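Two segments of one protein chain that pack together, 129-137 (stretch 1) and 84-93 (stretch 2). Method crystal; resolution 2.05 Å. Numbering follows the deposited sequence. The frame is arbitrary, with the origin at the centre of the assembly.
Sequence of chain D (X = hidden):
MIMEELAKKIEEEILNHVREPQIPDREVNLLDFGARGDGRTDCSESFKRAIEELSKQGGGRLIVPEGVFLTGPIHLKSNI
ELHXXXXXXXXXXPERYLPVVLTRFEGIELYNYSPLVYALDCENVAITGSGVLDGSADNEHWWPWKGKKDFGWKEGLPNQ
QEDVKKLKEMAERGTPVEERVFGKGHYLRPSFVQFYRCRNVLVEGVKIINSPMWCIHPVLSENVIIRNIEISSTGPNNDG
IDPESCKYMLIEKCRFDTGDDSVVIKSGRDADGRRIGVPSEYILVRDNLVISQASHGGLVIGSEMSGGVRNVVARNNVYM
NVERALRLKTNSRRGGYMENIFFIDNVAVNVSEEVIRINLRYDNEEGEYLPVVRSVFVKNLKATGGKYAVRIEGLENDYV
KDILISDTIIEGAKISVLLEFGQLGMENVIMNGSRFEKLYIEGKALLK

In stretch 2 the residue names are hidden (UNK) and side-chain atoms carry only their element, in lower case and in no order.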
ATOM      1  N   GLY D 129     -26.098 -40.771  -7.449  1.00 23.83           N
ATOM      2  CA  GLY D 129     -26.432 -41.198  -6.092  1.00 24.02           C
ATOM      3  C   GLY D 129     -25.530 -40.566  -5.056  1.00 24.14           C
ATOM      4  O   GLY D 129     -24.579 -39.878  -5.398  1.00 24.68           O
ATOM      5  N   SER D 130     -25.818 -40.807  -3.786  1.00 24.04           N
ATOM      6  CA  SER D 130     -25.065 -40.179  -2.708  1.00 24.36           C
ATOM      7  C   SER D 130     -24.210 -41.181  -1.927  1.00 23.97           C
ATOM      8  O   SER D 130     -23.809 -40.911  -0.792  1.00 24.18           O
ATOM      9  CB  SER D 130     -26.020 -39.461  -1.760  1.00 24.10           C
ATOM     10  OG  SER D 130     -26.878 -40.411  -1.148  1.00 25.98           O
ATOM     11  N   GLY D 131     -23.914 -42.318  -2.547  1.00 23.49           N
ATOM     12  CA  GLY D 131     -23.146 -43.371  -1.897  1.00 23.12           C
ATOM     13  C   GLY D 131     -21.651 -43.228  -2.099  1.00 22.87           C
ATOM     14  O   GLY D 131     -21.175 -42.178  -2.523  1.00 23.48           O
ATOM     15  N   VAL D 132     -20.912 -44.300  -1.810  1.00 22.40           N
ATOM     16  CA  VAL D 132     -19.452 -44.256  -1.781  1.00 21.48           C
ATOM     17  C   VAL D 132     -18.826 -45.263  -2.748  1.00 21.40           C
ATOM     18  O   VAL D 132     -19.285 -46.409  -2.863  1.00 21.12           O
ATOM     19  CB  VAL D 132     -18.928 -44.506  -0.333  1.00 21.45           C
ATOM     20  CG1 VAL D 132     -17.398 -44.479  -0.269  1.00 20.89           C
ATOM     21  CG2 VAL D 132     -19.530 -43.490   0.640  1.00 20.98           C
ATOM     22  N   LEU D 133     -17.787 -44.823  -3.448  1.00 20.86           N
ATOM     23  CA  LEU D 133     -16.912 -45.729  -4.186  1.00 20.54           C
ATOM     24  C   LEU D 133     -15.599 -45.835  -3.414  1.00 20.50           C
ATOM     25  O   LEU D 133     -14.892 -44.841  -3.213  1.00 19.80           O
ATOM     26  CB  LEU D 133     -16.679 -45.239  -5.621  1.00 20.14           C
ATOM     27  CG  LEU D 133     -17.897 -44.888  -6.491  1.00 19.74           C
ATOM     28  CD1 LEU D 133     -17.441 -44.424  -7.862  1.00 19.31           C
ATOM     29  CD2 LEU D 133     -18.899 -46.041  -6.626  1.00 18.94           C
ATOM     30  N   ASP D 134     -15.296 -47.045  -2.956  1.00 20.76           N
ATOM     31  CA  ASP D 134     -14.141 -47.286  -2.091  1.00 21.32           C
ATOM     32  C   ASP D 134     -13.154 -48.228  -2.787  1.00 21.70           C
ATOM     33  O   ASP D 134     -13.392 -49.435  -2.884  1.00 21.51           O
ATOM     34  CB  ASP D 134     -14.622 -47.852  -0.748  1.00 21.61           C
ATOM     35  CG  ASP D 134     -13.487 -48.186   0.212  1.00 22.46           C
ATOM     36  OD1 ASP D 134     -12.292 -47.949  -0.098  1.00 23.25           O
ATOM     37  OD2 ASP D 134     -13.810 -48.693   1.301  1.00 23.25           O
ATOM     38  N   GLY D 135     -12.054 -47.659  -3.277  1.00 21.93           N
ATOM     39  CA  GLY D 135     -11.054 -48.403  -4.039  1.00 22.37           C
ATOM     40  C   GLY D 135     -10.166 -49.331  -3.232  1.00 22.86           C
ATOM     41  O   GLY D 135      -9.404 -50.114  -3.808  1.00 22.99           O
ATOM     42  N   SER D 136     -10.261 -49.227  -1.905  1.00 23.15           N
ATOM     43  CA  SER D 136      -9.515 -50.057  -0.952  1.00 24.04           C
ATOM     44  C   SER D 136      -7.986 -49.952  -1.024  1.00 24.75           C
ATOM     45  O   SER D 136      -7.280 -50.840  -0.529  1.00 25.07           O
ATOM     46  CB  SER D 136      -9.950 -51.529  -1.031  1.00 24.12           C
ATOM     47  OG  SER D 136     -11.328 -51.669  -0.741  1.00 24.20           O
ATOM     48  N   ALA D 137      -7.476 -48.881  -1.623  1.00 25.18           N
ATOM     49  CA  ALA D 137      -6.034 -48.646  -1.637  1.00 25.84           C
ATOM     50  C   ALA D 137      -5.561 -48.113  -0.285  1.00 26.27           C
ATOM     51  O   ALA D 137      -6.247 -47.320   0.363  1.00 26.62           O
ATOM     52  CB  ALA D 137      -5.654 -47.688  -2.749  1.00 25.68           C
ATOM     53  N   UNK D  84     -25.658 -45.280  -7.010  1.00 21.60           N
ATOM     54  CA  UNK D  84     -25.017 -45.756  -5.787  1.00 21.50           C
ATOM     55  C   UNK D  84     -25.576 -45.077  -4.534  1.00 21.67           C
ATOM     56  O   UNK D  84     -25.343 -43.873  -4.303  1.00 21.47           O
ATOM     57  c   UNK D  84     -23.471 -45.566  -5.839  1.00 21.79           C
ATOM     58  c   UNK D  84     -22.918 -45.982  -7.194  1.00 21.66           C
ATOM     59  c   UNK D  84     -22.800 -46.372  -4.733  1.00 21.78           C
ATOM     60  N   UNK D  85     -26.310 -45.852  -3.734  1.00 21.62           N
ATOM     61  CA  UNK D  85     -26.828 -45.386  -2.443  1.00 21.87           C
ATOM     62  C   UNK D  85     -25.931 -45.867  -1.301  1.00 21.54           C
ATOM     63  O   UNK D  85     -25.629 -45.106  -0.385  1.00 21.21           O
ATOM     64  c   UNK D  85     -30.686 -45.837  -2.759  1.00 26.61           C
ATOM     65  c   UNK D  85     -28.260 -45.878  -2.210  1.00 22.14           C
ATOM     66  n   UNK D  85     -33.150 -45.582  -2.926  1.00 28.91           N
ATOM     67  c   UNK D  85     -31.829 -45.083  -3.423  1.00 28.06           C
ATOM     68  c   UNK D  85     -29.321 -45.221  -3.073  1.00 23.95           C
ATOM     69  N   UNK D  86     -25.523 -47.135  -1.360  1.00 21.39           N
ATOM     70  CA  UNK D  86     -24.620 -47.715  -0.364  1.00 21.53           C
ATOM     71  C   UNK D  86     -23.163 -47.463  -0.719  1.00 21.86           C
ATOM     72  O   UNK D  86     -22.825 -46.424  -1.283  1.00 21.72           O
ATOM     73  N   UNK D  87     -22.305 -48.421  -0.379  1.00 21.91           N
ATOM     74  CA  UNK D  87     -20.887 -48.367  -0.699  1.00 21.68           C
ATOM     75  C   UNK D  87     -20.549 -49.483  -1.687  1.00 22.05           C
ATOM     76  O   UNK D  87     -20.959 -50.638  -1.499  1.00 21.99           O
ATOM     77  o   UNK D  87     -20.251 -47.420   1.477  1.00 21.47           O
ATOM     78  c   UNK D  87     -20.013 -48.521   0.586  1.00 21.97           C
ATOM     79  c   UNK D  87     -18.509 -48.582   0.255  1.00 21.59           C
ATOM     80  N   UNK D  88     -19.831 -49.133  -2.750  1.00 22.03           N
ATOM     81  CA  UNK D  88     -19.187 -50.133  -3.596  1.00 22.36           C
ATOM     82  C   UNK D  88     -17.727 -50.200  -3.163  1.00 22.56           C
ATOM     83  O   UNK D  88     -16.976 -49.231  -3.335  1.00 22.35           O
ATOM     84  c   UNK D  88     -20.984 -49.265  -6.981  1.00 22.95           C
ATOM     85  c   UNK D  88     -20.765 -49.758  -5.555  1.00 22.88           C
ATOM     86  c   UNK D  88     -18.537 -50.844  -5.926  1.00 21.46           C
ATOM     87  c   UNK D  88     -19.296 -49.806  -5.112  1.00 22.51           C
ATOM     88  N   UNK D  89     -17.339 -51.329  -2.571  1.00 22.66           N
ATOM     89  CA  UNK D  89     -15.978 -51.504  -2.072  1.00 22.83           C
ATOM     90  C   UNK D  89     -15.235 -52.500  -2.945  1.00 23.05           C
ATOM     91  O   UNK D  89     -15.591 -53.684  -3.002  1.00 22.72           O
ATOM     92  c   UNK D  89     -15.972 -51.956  -0.605  1.00 22.96           C
ATOM     93  n   UNK D  89     -12.481 -51.224   1.867  1.00 25.60           N
ATOM     94  c   UNK D  89     -14.571 -52.081  -0.008  1.00 23.31           C
ATOM     95  c   UNK D  89     -13.182 -52.531   2.049  1.00 24.46           C
ATOM     96  c   UNK D  89     -14.593 -52.478   1.469  1.00 24.60           C
ATOM     97  N   UNK D  90     -14.195 -52.018  -3.617  1.00 23.12           N
ATOM     98  CA  UNK D  90     -13.466 -52.829  -4.579  1.00 23.57           C
ATOM     99  C   UNK D  90     -12.444 -53.732  -3.919  1.00 23.84           C
ATOM    100  O   UNK D  90     -11.691 -53.292  -3.054  1.00 24.15           O
ATOM    101  c   UNK D  90     -14.294 -51.935  -7.685  1.00 24.12           C
ATOM    102  c   UNK D  90     -12.834 -51.945  -5.652  1.00 23.64           C
ATOM    103  c   UNK D  90     -15.769 -50.107  -8.165  1.00 24.54           C
ATOM    104  c   UNK D  90     -15.247 -51.344  -8.499  1.00 24.19           C
ATOM    105  c   UNK D  90     -14.385 -50.053  -6.204  1.00 24.37           C
ATOM    106  c   UNK D  90     -13.845 -51.294  -6.538  1.00 24.18           C
ATOM    107  c   UNK D  90     -15.337 -49.455  -7.012  1.00 24.40           C
ATOM    108  N   UNK D  91     -12.444 -55.002  -4.319  1.00 24.16           N
ATOM    109  CA  UNK D  91     -11.494 -55.981  -3.787  1.00 24.37           C
ATOM    110  C   UNK D  91     -10.105 -55.739  -4.399  1.00 24.78           C
ATOM    111  O   UNK D  91      -9.933 -55.843  -5.615  1.00 24.69           O
ATOM    112  c   UNK D  91     -11.975 -57.441  -3.999  1.00 24.30           C
ATOM    113  c   UNK D  91     -13.376 -57.636  -3.392  1.00 23.99           C
ATOM    114  c   UNK D  91     -10.983 -58.427  -3.376  1.00 24.34           C
ATOM    115  c   UNK D  91     -14.134 -58.858  -3.909  1.00 23.38           C
ATOM    116  N   UNK D  92      -9.115 -55.398  -3.549  1.00 25.15           N
ATOM    117  CA  UNK D  92      -7.791 -54.991  -4.015  1.00 25.53           C
ATOM    118  C   UNK D  92      -6.856 -56.172  -4.337  1.00 26.05           C
ATOM    119  O   UNK D  92      -5.724 -56.219  -3.842  1.00 26.31           O
ATOM    120  c   UNK D  92      -7.854 -54.881  -1.635  1.00 25.34           C
ATOM    121  c   UNK D  92      -7.259 -54.186  -2.830  1.00 25.45           C
ATOM    122  c   UNK D  92      -9.207 -55.375  -2.075  1.00 24.98           C
ATOM    123  N   UNK D  93      -7.333 -57.114  -5.151  1.00 26.35           N
ATOM    124  CA  UNK D  93      -6.492 -58.187  -5.692  1.00 26.84           C
ATOM    125  C   UNK D  93      -6.291 -57.948  -7.190  1.00 26.75           C
ATOM    126  O   UNK D  93      -7.246 -58.071  -7.963  1.00 26.65           O
ATOM    127  o   UNK D  93      -5.308 -60.568  -6.669  1.00 29.99           O
ATOM    128  c   UNK D  93      -6.210 -60.722  -5.815  1.00 28.39           C
ATOM    129  o   UNK D  93      -6.391 -61.811  -5.241  1.00 29.63           O
ATOM    130  c   UNK D  93      -7.131 -59.558  -5.447  1.00 27.04           C
TER
HETATM  131  O   HOH W   1     -26.742 -42.784   0.140  1.00 30.26           O

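Position 84 carries three side-chain carbons, one bonded to CA and bearing the other two. One of these lies 4.1 Å from L133 CD2, an apolar contact, and the fork without any heteroatom identifies V84. Its carbonyl accepts a hydrogen bond from the backbone of G131 (G131 N to V84 O, 2.7 Å). At G129 a CB would lie 2.3 Å from V84 O, so the close approach here depends on a bare CA.

Position 85 has four carbons in a row ending in nitrogen, an extended chain whose CA-to-CB bond points away from stretch 1: K85. Its backbone reaches across through water 1, which donates to K85 O (2.6 Å) and is hydrogen-bonded to S130 OG (2.7 Å).

Position 86 has no side-chain atoms and is G86. Its carbonyl receives V132 N (2.9 Å to G86 O) and also approaches G131 CA, 3.1 Å from G86 O; a CB on G131 would clash with this same oxygen.

At position 87 the first carbon carries one oxygen and one carbon. The oxygen lies 3.7 Å from V132 CB, on the sheet face shared with V132, and the branching gives T87.

Position 88 holds four carbons, forked at the first with one arm two carbons long, which is I88. The end of that arm, CD1, packs 3.9 Å from L133 CD2 on the other face, while I88 N donates to V132 O (2.8 Å) and I88 O accepts from D134 N (2.8 Å).

Position 89 again shows four carbons in a row and a terminal nitrogen, but this chain bends at its end to bring the nitrogen within 2.9 Å of both D134 OD2 and S136 OG. It is K89, and its NZ forms a salt bridge with D134 and a hydrogen bond with S136.

Position 90 has one carbon followed by a six-carbon ring, with D134 O near the ring plane at its edge: F90. F90 N donates to D134 O (2.8 Å) and F90 O accepts from S136 OG (2.8 Å).

Position 91 has four carbons forked at the first, and its CA-to-CB bond points away from stretch 1: I91. Three carbons closing onto the backbone nitrogen at position 92 define P92, whose CG lies 4.0 Å from S136 CB. Position 93 has two carbons, the second bearing two oxygens, and is D93, out of reach.

The contact is thus a short parallel pairing, with backbone hydrogen bonds setting the register, L133 joining V84 and I88 in an apolar cluster, and K89 and S136 fastening the far end.

Stretch 2 84-93: VKGTIKFIPD
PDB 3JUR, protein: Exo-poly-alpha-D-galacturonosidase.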